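Local atomic coordinates of Rbstp0775 protein (Geobacillus stearothermophilus, PDB entry 1RZ3), a protein that is of unknown function but is probably an ATP-binding kinase of the phosphoribulokinase/uridine kinase type. Residues A[26-31]-A[133-138]; A[84-89]-A[137-142]. One frame throughout, in Å; residues are numbered along the deposited sequence.

Contact 1: residues A[26-31]-A[133-138]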
loop_
_atom_site.group_PDB
_atom_site.type_symbol
_atom_site.label_atom_id
_atom_site.label_comp_id
_atom_site.label_asym_id
_atom_site.label_seq_id
_atom_site.Cartn_x
_atom_site.Cartn_y
_atom_site.Cartn_z
ATOM N N GLY A 26 5.224 3.104 -4.119
ATOM C CA GLY A 26 4.037 2.355 -3.773
ATOM C C GLY A 26 4.108 0.963 -4.364
ATOM O O GLY A 26 4.575 0.779 -5.490
ATOM N N ILE A 27 3.681 -0.024 -3.586
ATOM C CA ILE A 27 3.641 -1.399 -4.051
ATOM C C ILE A 27 2.162 -1.764 -3.989
ATOM O O ILE A 27 1.618 -2.051 -2.926
ATOM C CB ILE A 27 4.465 -2.342 -3.152
ATOM C CG1 ILE A 27 5.943 -1.930 -3.187
ATOM C CG2 ILE A 27 4.320 -3.777 -3.640
ATOM C CD1 ILE A 27 6.862 -2.858 -2.408
ATOM N N ASP A 28 1.520 -1.709 -5.150
ATOM C CA ASP A 28 0.098 -1.985 -5.289
ATOM C C ASP A 28 -0.113 -3.422 -5.754
ATOM O O ASP A 28 0.605 -3.926 -6.610
ATOM C CB ASP A 28 -0.484 -0.983 -6.292
ATOM C CG ASP A 28 -2.001 -1.009 -6.365
ATOM O OD1 ASP A 28 -2.668 -1.345 -5.363
ATOM O OD2 ASP A 28 -2.526 -0.656 -7.440
ATOM N N GLY A 29 -1.096 -4.089 -5.174
ATOM C CA GLY A 29 -1.359 -5.459 -5.570
ATOM C C GLY A 29 -2.552 -5.983 -4.811
ATOM O O GLY A 29 -2.879 -5.469 -3.742
ATOM N N LEU A 30 -3.198 -7.008 -5.357
ATOM C CA LEU A 30 -4.374 -7.586 -4.723
ATOM C C LEU A 30 -4.007 -8.410 -3.493
ATOM O O LEU A 30 -2.832 -8.657 -3.224
ATOM C CB LEU A 30 -5.137 -8.443 -5.740
ATOM C CG LEU A 30 -5.450 -7.744 -7.069
ATOM C CD1 LEU A 30 -6.324 -8.639 -7.934
ATOM C CD2 LEU A 30 -6.147 -6.416 -6.806
ATOM N N SER A 31 -5.024 -8.828 -2.744
ATOM C CA SER A 31 -4.816 -9.619 -1.537
ATOM C C SER A 31 -4.014 -10.888 -1.812
ATOM O O SER A 31 -4.261 -11.589 -2.790
ATOM C CB SER A 31 -6.165 -9.990 -0.918
ATOM O OG SER A 31 -5.984 -10.774 0.248
ATOM N N VAL A 133 -3.423 -2.875 -0.793
ATOM C CA VAL A 133 -4.360 -3.061 -1.889
ATOM C C VAL A 133 -5.039 -1.731 -2.206
ATOM O O VAL A 133 -5.172 -0.868 -1.332
ATOM C CB VAL A 133 -5.437 -4.115 -1.529
ATOM C CG1 VAL A 133 -6.226 -3.662 -0.319
ATOM C CG2 VAL A 133 -6.355 -4.346 -2.712
ATOM N N PHE A 134 -5.443 -1.570 -3.464
ATOM C CA PHE A 134 -6.129 -0.374 -3.937
ATOM C C PHE A 134 -5.342 0.910 -3.661
ATOM O O PHE A 134 -5.932 1.921 -3.293
ATOM C CB PHE A 134 -7.512 -0.251 -3.273
ATOM C CG PHE A 134 -8.296 -1.540 -3.220
ATOM C CD1 PHE A 134 -8.460 -2.325 -4.359
ATOM C CD2 PHE A 134 -8.899 -1.953 -2.030
ATOM C CE1 PHE A 134 -9.215 -3.504 -4.319
ATOM C CE2 PHE A 134 -9.661 -3.132 -1.976
ATOM C CZ PHE A 134 -9.817 -3.908 -3.125
ATOM N N LEU A 135 -4.024 0.876 -3.842
ATOM C CA LEU A 135 -3.198 2.055 -3.586
ATOM C C LEU A 135 -3.397 3.186 -4.584
ATOM O O LEU A 135 -3.173 4.352 -4.259
ATOM C CB LEU A 135 -1.713 1.693 -3.603
ATOM C CG LEU A 135 -1.104 0.867 -2.473
ATOM C CD1 LEU A 135 0.422 0.881 -2.648
ATOM C CD2 LEU A 135 -1.483 1.458 -1.116
ATOM N N GLN A 136 -3.797 2.842 -5.804
ATOM C CA GLN A 136 -3.963 3.846 -6.838
ATOM C C GLN A 136 -5.340 4.473 -6.964
ATOM O O GLN A 136 -5.725 4.932 -8.039
ATOM C CB GLN A 136 -3.497 3.270 -8.176
ATOM C CG GLN A 136 -2.013 2.919 -8.145
ATOM C CD GLN A 136 -1.515 2.344 -9.445
ATOM O OE1 GLN A 136 -1.670 1.147 -9.722
ATOM N NE2 GLN A 136 -0.923 3.194 -10.262
ATOM N N ARG A 137 -6.090 4.505 -5.867
ATOM C CA ARG A 137 -7.384 5.157 -5.927
ATOM C C ARG A 137 -7.060 6.646 -6.128
ATOM O O ARG A 137 -6.020 7.132 -5.672
ATOM C CB ARG A 137 -8.199 4.899 -4.651
ATOM C CG ARG A 137 -7.495 5.153 -3.342
ATOM C CD ARG A 137 -8.449 4.891 -2.166
ATOM N NE ARG A 137 -8.492 3.500 -1.710
ATOM C CZ ARG A 137 -9.603 2.771 -1.615
ATOM N NH1 ARG A 137 -10.779 3.288 -1.957
ATOM N NH2 ARG A 137 -9.551 1.538 -1.132
ATOM N N LYS A 138 -7.937 7.351 -6.833
ATOM C CA LYS A 138 -7.730 8.759 -7.170
ATOM C C LYS A 138 -7.245 9.695 -6.069
ATOM O O LYS A 138 -6.460 10.607 -6.328
ATOM C CB LYS A 138 -9.005 9.335 -7.787
ATOM C CG LYS A 138 -10.208 9.302 -6.867
ATOM C CD LYS A 138 -11.444 9.879 -7.560
ATOM C CE LYS A 138 -12.667 9.841 -6.647
ATOM N NZ LYS A 138 -12.999 8.457 -6.192
HETATM O O HOH W 1 -4.417 -3.416 -5.281
#
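D28 and L135 meet where strand 23-29 runs out into what is probably the P-loop (Walker A) of a nucleotide-binding fold, a pattern that takes in G29. Across from it, the chain leaves strand 127-132 and makes a type I beta turn from F134 to R137. The D28 carboxylate is the polar centre. Its CG is anti to the backbone N (chi1 -171°), on the side of the carbonyl carbon. OD1 accepts a nearly straight hydrogen bond from L135 N, 3.0 Å away. The N-H comes from above the carboxylate plane, 59° out of it. Water 1 donates to the same D28 OD1 at 2.7 Å and accepts from F134 N at 2.8 Å. D28 is thus tied to two successive amides of the turn, one directly and one through water. Its other oxygen, OD2, is hydrogen-bonded to the hydroxyl of Y183, which also bonds Q136 N. Two bonds thus grip OD1, and the second oxygen has its own partner, which would limit rotation of the carboxylate.

Backbone and side-chain contacts flank this site. The L135 and D28 side chains run antiparallel past one another, and L135 CD1 comes to 3.2 Å from I27 O. L135 CD1 also lies 4.1 Å from G26 CA. On the other flank, V133 CA sends a CA-H...O contact to G29 O, at 3.4 Å. V133 CG2 touches L30 CA and also lies over the centre of the F134 ring.

Strand 23-29 is central in the parallel sheet, between strands 127-132 and 146-150. The D28 and Q136 side chains also reach V147 of strand 146-150 and P189 of helix 189-192.

Contact 2: residues A[84-89]-A[137-142]; sequences WDVEWL and RKEWRP
V86, in the first turn of helix 86-94, faces E139 in the loop after strand 127-132, with their CA atoms 7.5 Å apart. The V86 side chain carries most of the contact from the helix. Its CG1 sits 3.8 Å from E139 CG and also touches R137 CD and W140 NE1. Its CG2 lies over one face of the R137 guanidinium, offset toward the rim, 3.7 Å from R137 NH1. R137 CG lies between the backbone N and the carbonyl carbon (chi1 50°), which turns it to the W140 ring. CD then rests over the centre of one face of that ring. The guanidinium also makes a cation-pi contact with W140. Outside the two segments, R137 NH2 bonds Y80 O, and the guanidinium makes a cation-pi contact with Y80. W140 turns its edge to the helix. Its NE1 gives V86 O a weak hydrogen bond of 3.3 Å, with that oxygen in the ring plane. L89 CD1 packs 3.9 Å from W140 CZ2. An alanine in place of R137 would probably leave a gap between V86 and the W140 face, and Y80 O without the N-H that R137 gives it.

The contact is mainly apolar and aromatic, with one weak polar link. Its buried arginine is packed against V86 and the aromatic rings, and its charge probably rests on those rings and on the Y80 carbonyl.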
loop_
_atom_site.group_PDB
_atom_site.type_symbol
_atom_site.label_atom_id
_atom_site.label_comp_id
_atom_site.label_asym_id
_atom_site.label_seq_id
_atom_site.Cartn_x
_atom_site.Cartn_y
_atom_site.Cartn_z
ATOM N N TRP A 84 -11.127 1.286 4.643
ATOM C CA TRP A 84 -10.142 2.341 4.887
ATOM C C TRP A 84 -10.862 3.682 4.913
ATOM O O TRP A 84 -11.750 3.926 4.095
ATOM C CB TRP A 84 -9.093 2.394 3.769
ATOM C CG TRP A 84 -8.096 1.294 3.809
ATOM C CD1 TRP A 84 -6.915 1.280 4.494
ATOM C CD2 TRP A 84 -8.213 0.014 3.182
ATOM N NE1 TRP A 84 -6.290 0.065 4.336
ATOM C CE2 TRP A 84 -7.065 -0.732 3.535
ATOM C CE3 TRP A 84 -9.179 -0.579 2.359
ATOM C CZ2 TRP A 84 -6.856 -2.041 3.092
ATOM C CZ3 TRP A 84 -8.972 -1.883 1.917
ATOM C CH2 TRP A 84 -7.820 -2.597 2.286
ATOM N N ASP A 85 -10.491 4.541 5.858
ATOM C CA ASP A 85 -11.074 5.877 5.933
ATOM C C ASP A 85 -10.186 6.647 4.963
ATOM O O ASP A 85 -9.206 7.288 5.361
ATOM C CB ASP A 85 -10.936 6.454 7.343
ATOM C CG ASP A 85 -11.673 7.761 7.506
ATOM O OD1 ASP A 85 -11.808 8.496 6.506
ATOM O OD2 ASP A 85 -12.103 8.064 8.638
ATOM N N VAL A 86 -10.523 6.546 3.682
ATOM C CA VAL A 86 -9.751 7.168 2.616
ATOM C C VAL A 86 -9.423 8.642 2.825
ATOM O O VAL A 86 -8.278 9.054 2.654
ATOM C CB VAL A 86 -10.471 6.993 1.262
ATOM C CG1 VAL A 86 -9.668 7.637 0.148
ATOM C CG2 VAL A 86 -10.676 5.509 0.984
ATOM N N GLU A 87 -10.422 9.429 3.202
ATOM C CA GLU A 87 -10.224 10.860 3.416
ATOM C C GLU A 87 -9.306 11.176 4.599
ATOM O O GLU A 87 -8.452 12.056 4.508
ATOM C CB GLU A 87 -11.586 11.533 3.603
ATOM C CG GLU A 87 -11.541 13.002 3.945
ATOM C CD GLU A 87 -12.943 13.564 4.136
ATOM O OE1 GLU A 87 -13.776 12.878 4.771
ATOM O OE2 GLU A 87 -13.209 14.679 3.660
ATOM N N TRP A 88 -9.480 10.466 5.710
ATOM C CA TRP A 88 -8.636 10.703 6.877
ATOM C C TRP A 88 -7.187 10.356 6.527
ATOM O O TRP A 88 -6.260 11.107 6.857
ATOM C CB TRP A 88 -9.098 9.849 8.067
ATOM C CG TRP A 88 -8.404 10.194 9.359
ATOM C CD1 TRP A 88 -8.773 11.155 10.258
ATOM C CD2 TRP A 88 -7.195 9.616 9.866
ATOM N NE1 TRP A 88 -7.868 11.213 11.292
ATOM C CE2 TRP A 88 -6.888 10.280 11.077
ATOM C CE3 TRP A 88 -6.334 8.604 9.413
ATOM C CZ2 TRP A 88 -5.761 9.964 11.841
ATOM C CZ3 TRP A 88 -5.212 8.291 10.173
ATOM C CH2 TRP A 88 -4.936 8.971 11.375
ATOM N N LEU A 89 -6.991 9.227 5.847
ATOM C CA LEU A 89 -5.643 8.803 5.464
ATOM C C LEU A 89 -5.014 9.777 4.481
ATOM O O LEU A 89 -3.803 10.014 4.518
ATOM C CB LEU A 89 -5.678 7.393 4.873
ATOM C CG LEU A 89 -5.943 6.331 5.946
ATOM C CD1 LEU A 89 -6.321 5.018 5.291
ATOM C CD2 LEU A 89 -4.702 6.179 6.835
ATOM N N ARG A 137 -6.090 4.505 -5.867
ATOM C CA ARG A 137 -7.384 5.157 -5.927
ATOM C C ARG A 137 -7.060 6.646 -6.128
ATOM O O ARG A 137 -6.020 7.132 -5.672
ATOM C CB ARG A 137 -8.199 4.899 -4.651
ATOM C CG ARG A 137 -7.495 5.153 -3.342
ATOM C CD ARG A 137 -8.449 4.891 -2.166
ATOM N NE ARG A 137 -8.492 3.500 -1.710
ATOM C CZ ARG A 137 -9.603 2.771 -1.615
ATOM N NH1 ARG A 137 -10.779 3.288 -1.957
ATOM N NH2 ARG A 137 -9.551 1.538 -1.132
ATOM N N LYS A 138 -7.937 7.351 -6.833
ATOM C CA LYS A 138 -7.730 8.759 -7.170
ATOM C C LYS A 138 -7.245 9.695 -6.069
ATOM O O LYS A 138 -6.460 10.607 -6.328
ATOM C CB LYS A 138 -9.005 9.335 -7.787
ATOM C CG LYS A 138 -10.208 9.302 -6.867
ATOM C CD LYS A 138 -11.444 9.879 -7.560
ATOM C CE LYS A 138 -12.667 9.841 -6.647
ATOM N NZ LYS A 138 -12.999 8.457 -6.192
ATOM N N GLU A 139 -7.712 9.475 -4.847
ATOM C CA GLU A 139 -7.336 10.321 -3.724
ATOM C C GLU A 139 -5.866 10.229 -3.313
ATOM O O GLU A 139 -5.270 11.229 -2.888
ATOM C CB GLU A 139 -8.207 9.984 -2.506
ATOM C CG GLU A 139 -9.709 10.240 -2.662
ATOM C CD GLU A 139 -10.432 9.230 -3.550
ATOM O OE1 GLU A 139 -9.922 8.108 -3.762
ATOM O OE2 GLU A 139 -11.541 9.559 -4.024
ATOM N N TRP A 140 -5.284 9.037 -3.440
ATOM C CA TRP A 140 -3.900 8.807 -3.029
ATOM C C TRP A 140 -2.840 8.914 -4.128
ATOM O O TRP A 140 -1.695 9.286 -3.861
ATOM C CB TRP A 140 -3.795 7.437 -2.352
ATOM C CG TRP A 140 -4.737 7.257 -1.182
ATOM C CD1 TRP A 140 -5.350 8.243 -0.455
ATOM C CD2 TRP A 140 -5.107 6.017 -0.564
ATOM N NE1 TRP A 140 -6.074 7.693 0.579
ATOM C CE2 TRP A 140 -5.943 6.329 0.535
ATOM C CE3 TRP A 140 -4.809 4.675 -0.829
ATOM C CZ2 TRP A 140 -6.483 5.346 1.366
ATOM C CZ3 TRP A 140 -5.343 3.696 -0.002
ATOM C CH2 TRP A 140 -6.173 4.036 1.083
ATOM N N ARG A 141 -3.222 8.588 -5.359
ATOM C CA ARG A 141 -2.314 8.641 -6.514
ATOM C C ARG A 141 -1.326 9.809 -6.622
ATOM O O ARG A 141 -0.135 9.605 -6.872
ATOM C CB ARG A 141 -3.116 8.632 -7.827
ATOM C CG ARG A 141 -3.776 7.338 -8.189
ATOM C CD ARG A 141 -3.970 7.258 -9.710
ATOM N NE ARG A 141 -4.961 8.193 -10.250
ATOM C CZ ARG A 141 -6.269 7.952 -10.307
ATOM N NH1 ARG A 141 -6.755 6.810 -9.848
ATOM N NH2 ARG A 141 -7.091 8.840 -10.851
ATOM N N PRO A 142 -1.810 11.050 -6.454
ATOM C CA PRO A 142 -0.929 12.217 -6.562
ATOM C C PRO A 142 0.280 12.225 -5.645
ATOM O O PRO A 142 1.249 12.925 -5.908
ATOM C CB PRO A 142 -1.859 13.395 -6.258
ATOM C CG PRO A 142 -3.244 12.854 -6.541
ATOM C CD PRO A 142 -3.161 11.452 -6.025
#

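In the fold
Both contacts are largely buried, but contact 1 lies about 5 Å from the centre of the chain and contact 2 about 11 Å (centre to centre). They use the same loop between strands 127-132 and 146-150. Their loop segments overlap at R137 and K138, though of these only R137 takes part, in contact 2. Contact 1 joins the loop's start to a central strand of the parallel sheet; contact 2 joins its continuation to helix 86-94. The inner contact is organised by a carboxylate, backbone amides and a water. The outer one depends on aromatic and aliphatic surfaces around an arginine. They also touch directly: V133 CG1 packs against W84 CH2, and Q136 O probably accepts from R141 NH1.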